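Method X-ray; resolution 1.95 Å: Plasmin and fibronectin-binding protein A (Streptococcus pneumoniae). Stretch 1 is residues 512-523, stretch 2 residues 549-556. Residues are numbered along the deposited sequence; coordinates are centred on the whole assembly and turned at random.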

# COMPACT_ATOMS: atom_id res chain seq x y z
N LYS A 512 16.47 -17.00 -13.14
CA LYS A 512 16.51 -18.27 -13.85
C LYS A 512 15.25 -18.51 -14.68
O LYS A 512 14.34 -17.68 -14.70
N GLY A 513 15.21 -19.64 -15.38
CA GLY A 513 14.06 -19.95 -16.20
C GLY A 513 13.88 -19.01 -17.38
O GLY A 513 14.84 -18.39 -17.84
N LYS A 514 12.65 -18.89 -17.85
CA LYS A 514 12.34 -18.05 -19.00
C LYS A 514 12.44 -16.55 -18.74
O LYS A 514 11.77 -15.99 -17.87
N ILE A 515 13.29 -15.90 -19.54
CA ILE A 515 13.51 -14.47 -19.44
C ILE A 515 13.33 -13.83 -20.82
O ILE A 515 13.83 -14.35 -21.83
N THR A 516 12.59 -12.72 -20.86
CA THR A 516 12.33 -12.01 -22.10
C THR A 516 12.44 -10.52 -21.86
O THR A 516 11.70 -9.96 -21.05
N VAL A 517 13.38 -9.88 -22.54
CA VAL A 517 13.59 -8.45 -22.42
C VAL A 517 13.53 -7.91 -23.84
O VAL A 517 14.47 -8.07 -24.61
N LEU A 518 12.41 -7.28 -24.19
CA LEU A 518 12.23 -6.80 -25.55
C LEU A 518 11.89 -5.34 -25.77
O LEU A 518 10.94 -4.79 -25.19
N ASN A 519 12.68 -4.72 -26.64
CA ASN A 519 12.50 -3.35 -27.06
C ASN A 519 12.19 -2.27 -26.03
O ASN A 519 11.19 -1.56 -26.14
N ASN A 520 13.05 -2.15 -25.04
CA ASN A 520 12.90 -1.11 -24.04
C ASN A 520 13.63 0.08 -24.66
O ASN A 520 14.45 -0.11 -25.56
N GLN A 521 13.32 1.29 -24.21
CA GLN A 521 13.96 2.49 -24.73
C GLN A 521 14.73 3.22 -23.63
O GLN A 521 14.27 3.30 -22.49
N PHE A 522 15.90 3.74 -23.98
CA PHE A 522 16.74 4.44 -23.01
C PHE A 522 17.21 5.79 -23.55
O PHE A 522 17.62 5.89 -24.71
N TYR A 523 17.15 6.81 -22.71
CA TYR A 523 17.56 8.16 -23.11
C TYR A 523 18.36 8.84 -22.02
O TYR A 523 18.00 8.80 -20.84
N GLY A 549 24.76 -0.94 -24.51
CA GLY A 549 23.77 -0.31 -25.37
C GLY A 549 22.43 -1.01 -25.22
O GLY A 549 22.23 -1.79 -24.30
N ASN A 550 21.52 -0.72 -26.14
CA ASN A 550 20.19 -1.31 -26.10
C ASN A 550 20.20 -2.63 -26.87
O ASN A 550 20.77 -2.73 -27.96
N PHE A 551 19.59 -3.66 -26.29
CA PHE A 551 19.51 -4.96 -26.93
C PHE A 551 18.38 -5.75 -26.31
O PHE A 551 17.75 -5.30 -25.34
N ASN A 552 18.11 -6.93 -26.86
CA ASN A 552 17.05 -7.76 -26.34
C ASN A 552 17.60 -9.08 -25.83
O ASN A 552 18.70 -9.50 -26.20
N ILE A 553 16.83 -9.71 -24.96
CA ILE A 553 17.21 -10.99 -24.40
C ILE A 553 16.02 -11.91 -24.62
O ILE A 553 14.88 -11.51 -24.42
N VAL A 554 16.30 -13.13 -25.06
CA VAL A 554 15.24 -14.09 -25.29
C VAL A 554 15.75 -15.42 -24.76
O VAL A 554 16.95 -15.62 -24.61
N THR A 555 14.82 -16.32 -24.47
CA THR A 555 15.18 -17.63 -23.97
C THR A 555 14.79 -18.63 -25.05
O THR A 555 13.64 -18.68 -25.47
N GLU A 556 15.76 -19.41 -25.49
CA GLU A 556 15.54 -20.40 -26.54
C GLU A 556 15.98 -21.78 -26.06
O GLU A 556 17.17 -22.01 -25.83

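The strands of the two stretches run antiparallel and share a single beta bridge, Val517 with Ile553. Val517 N donates to Ile553 O and Ile553 N donates to Val517 O, each at 2.9 Å. Side-chain contacts lie around this bridge and beyond it.

Apolar contacts are few. Val517 (chi1 t) points toward stretch 2, and its CB lies 3.9 Å from CB of Ile553 (m, t). Ile515 (m, t) reaches the same isoleucine, CG2 to CG2 at 4.3 Å. Leu518 (m, t) starts away, but its end returns: CD2 sits 3.9 Å from CG1 of Val554 (m).

Polar side chains bind mostly backbone. Thr555 (m) points toward stretch 1, and its OG1 donates to Ile515 O at 2.8 Å. Asn552 (m) uses both ends of its amide on Asn519 (m): OD1 accepts from Asn519 N at 2.7 Å, and ND2 donates to Asn519 OD1 at 3.2 Å. Asn550 (t) also points in. Its ND2 donates to Asn520 O at 2.6 Å and lies at the ring edge of Phe522 (m), 3.5 Å from CD2.

Three waters bridge the stretches. Water 1 accepts from Lys514 NZ (2.8 Å) and Thr555 N (2.9 Å). Water 2 links Asn520 N to Phe551 O, both at 2.9 Å. Water 3 accepts from Phe522 N (3.2 Å) and Asn550 ND2 (3.0 Å).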

# COMPACT_ATOMS: atom_id res chain seq x y z
CB LYS A 512 16.69 -19.42 -12.84
CG LYS A 512 17.99 -19.31 -12.03
CD LYS A 512 17.87 -19.85 -10.61
CE LYS A 512 18.00 -21.37 -10.53
NZ LYS A 512 18.07 -21.83 -9.11
CB LYS A 514 10.95 -18.39 -19.53
CG LYS A 514 10.63 -17.68 -20.84
CD LYS A 514 9.40 -18.26 -21.51
CE LYS A 514 9.22 -17.66 -22.89
NZ LYS A 514 10.44 -17.83 -23.73
CB ILE A 515 14.92 -14.17 -18.92
CG1 ILE A 515 15.08 -14.75 -17.51
CG2 ILE A 515 15.18 -12.67 -18.93
CD1 ILE A 515 16.44 -14.53 -16.88
CB THR A 516 10.91 -12.30 -22.63
OG1 THR A 516 10.69 -13.71 -22.68
CG2 THR A 516 10.74 -11.73 -24.04
CB VAL A 517 14.96 -8.14 -21.78
CG1 VAL A 517 15.16 -6.64 -21.66
CG2 VAL A 517 15.04 -8.80 -20.41
CB LEU A 518 11.15 -7.63 -26.25
CG LEU A 518 11.32 -9.15 -26.26
CD1 LEU A 518 10.03 -9.80 -26.75
CD2 LEU A 518 12.51 -9.54 -27.13
CB ASN A 519 11.44 -3.33 -28.16
CG ASN A 519 11.73 -4.38 -29.23
OD1 ASN A 519 12.83 -4.44 -29.77
ND2 ASN A 519 10.74 -5.20 -29.54
CB ASN A 520 13.57 -1.54 -22.73
CG ASN A 520 12.87 -2.73 -22.08
OD1 ASN A 520 11.79 -2.58 -21.51
ND2 ASN A 520 13.48 -3.90 -22.18
CB GLN A 521 12.91 3.42 -25.35
CG GLN A 521 12.47 3.01 -26.75
CD GLN A 521 11.23 3.77 -27.21
OE1 GLN A 521 11.13 4.99 -27.04
NE2 GLN A 521 10.29 3.05 -27.81
CB PHE A 522 17.96 3.58 -22.67
CG PHE A 522 17.61 2.18 -22.26
CD1 PHE A 522 17.31 1.87 -20.93
CD2 PHE A 522 17.57 1.16 -23.20
CE1 PHE A 522 16.98 0.57 -20.56
CE2 PHE A 522 17.23 -0.14 -22.84
CZ PHE A 522 16.93 -0.44 -21.52
CB TYR A 523 16.33 9.02 -23.41
CG TYR A 523 15.40 8.43 -24.43
CD1 TYR A 523 15.63 8.59 -25.79
CD2 TYR A 523 14.27 7.71 -24.03
CE1 TYR A 523 14.76 8.05 -26.74
CE2 TYR A 523 13.40 7.16 -24.97
CZ TYR A 523 13.65 7.34 -26.32
OH TYR A 523 12.79 6.80 -27.25
CB ASN A 550 19.18 -0.36 -26.74
CG ASN A 550 17.75 -0.70 -26.37
OD1 ASN A 550 17.44 -1.83 -25.97
ND2 ASN A 550 16.86 0.28 -26.50
CB PHE A 551 20.82 -5.75 -26.79
CG PHE A 551 21.26 -5.97 -25.37
CD1 PHE A 551 21.95 -4.97 -24.68
CD2 PHE A 551 21.01 -7.18 -24.72
CE1 PHE A 551 22.38 -5.18 -23.37
CE2 PHE A 551 21.43 -7.39 -23.41
CZ PHE A 551 22.12 -6.40 -22.73
CB ASN A 552 15.99 -8.03 -27.41
CG ASN A 552 15.30 -6.76 -27.89
OD1 ASN A 552 15.13 -5.81 -27.13
ND2 ASN A 552 14.89 -6.76 -29.16
CB ILE A 553 17.47 -10.91 -22.89
CG1 ILE A 553 18.59 -9.92 -22.60
CG2 ILE A 553 17.81 -12.30 -22.35
CD1 ILE A 553 18.80 -9.64 -21.13
CB VAL A 554 14.90 -14.24 -26.79
CG1 VAL A 554 14.60 -12.87 -27.39
CG2 VAL A 554 16.06 -14.90 -27.54
CB THR A 555 14.42 -17.95 -22.67
OG1 THR A 555 14.72 -16.95 -21.69
CG2 THR A 555 14.84 -19.32 -22.13
CB GLU A 556 16.32 -20.00 -27.79
CG GLU A 556 16.22 -20.97 -28.95
CD GLU A 556 17.22 -20.65 -30.05
OE1 GLU A 556 18.44 -20.68 -29.76
OE2 GLU A 556 16.79 -20.37 -31.19
O HOH W 1 12.01 -15.63 -24.61
O HOH W 2 15.47 -3.61 -24.67
O HOH W 3 16.58 3.19 -27.02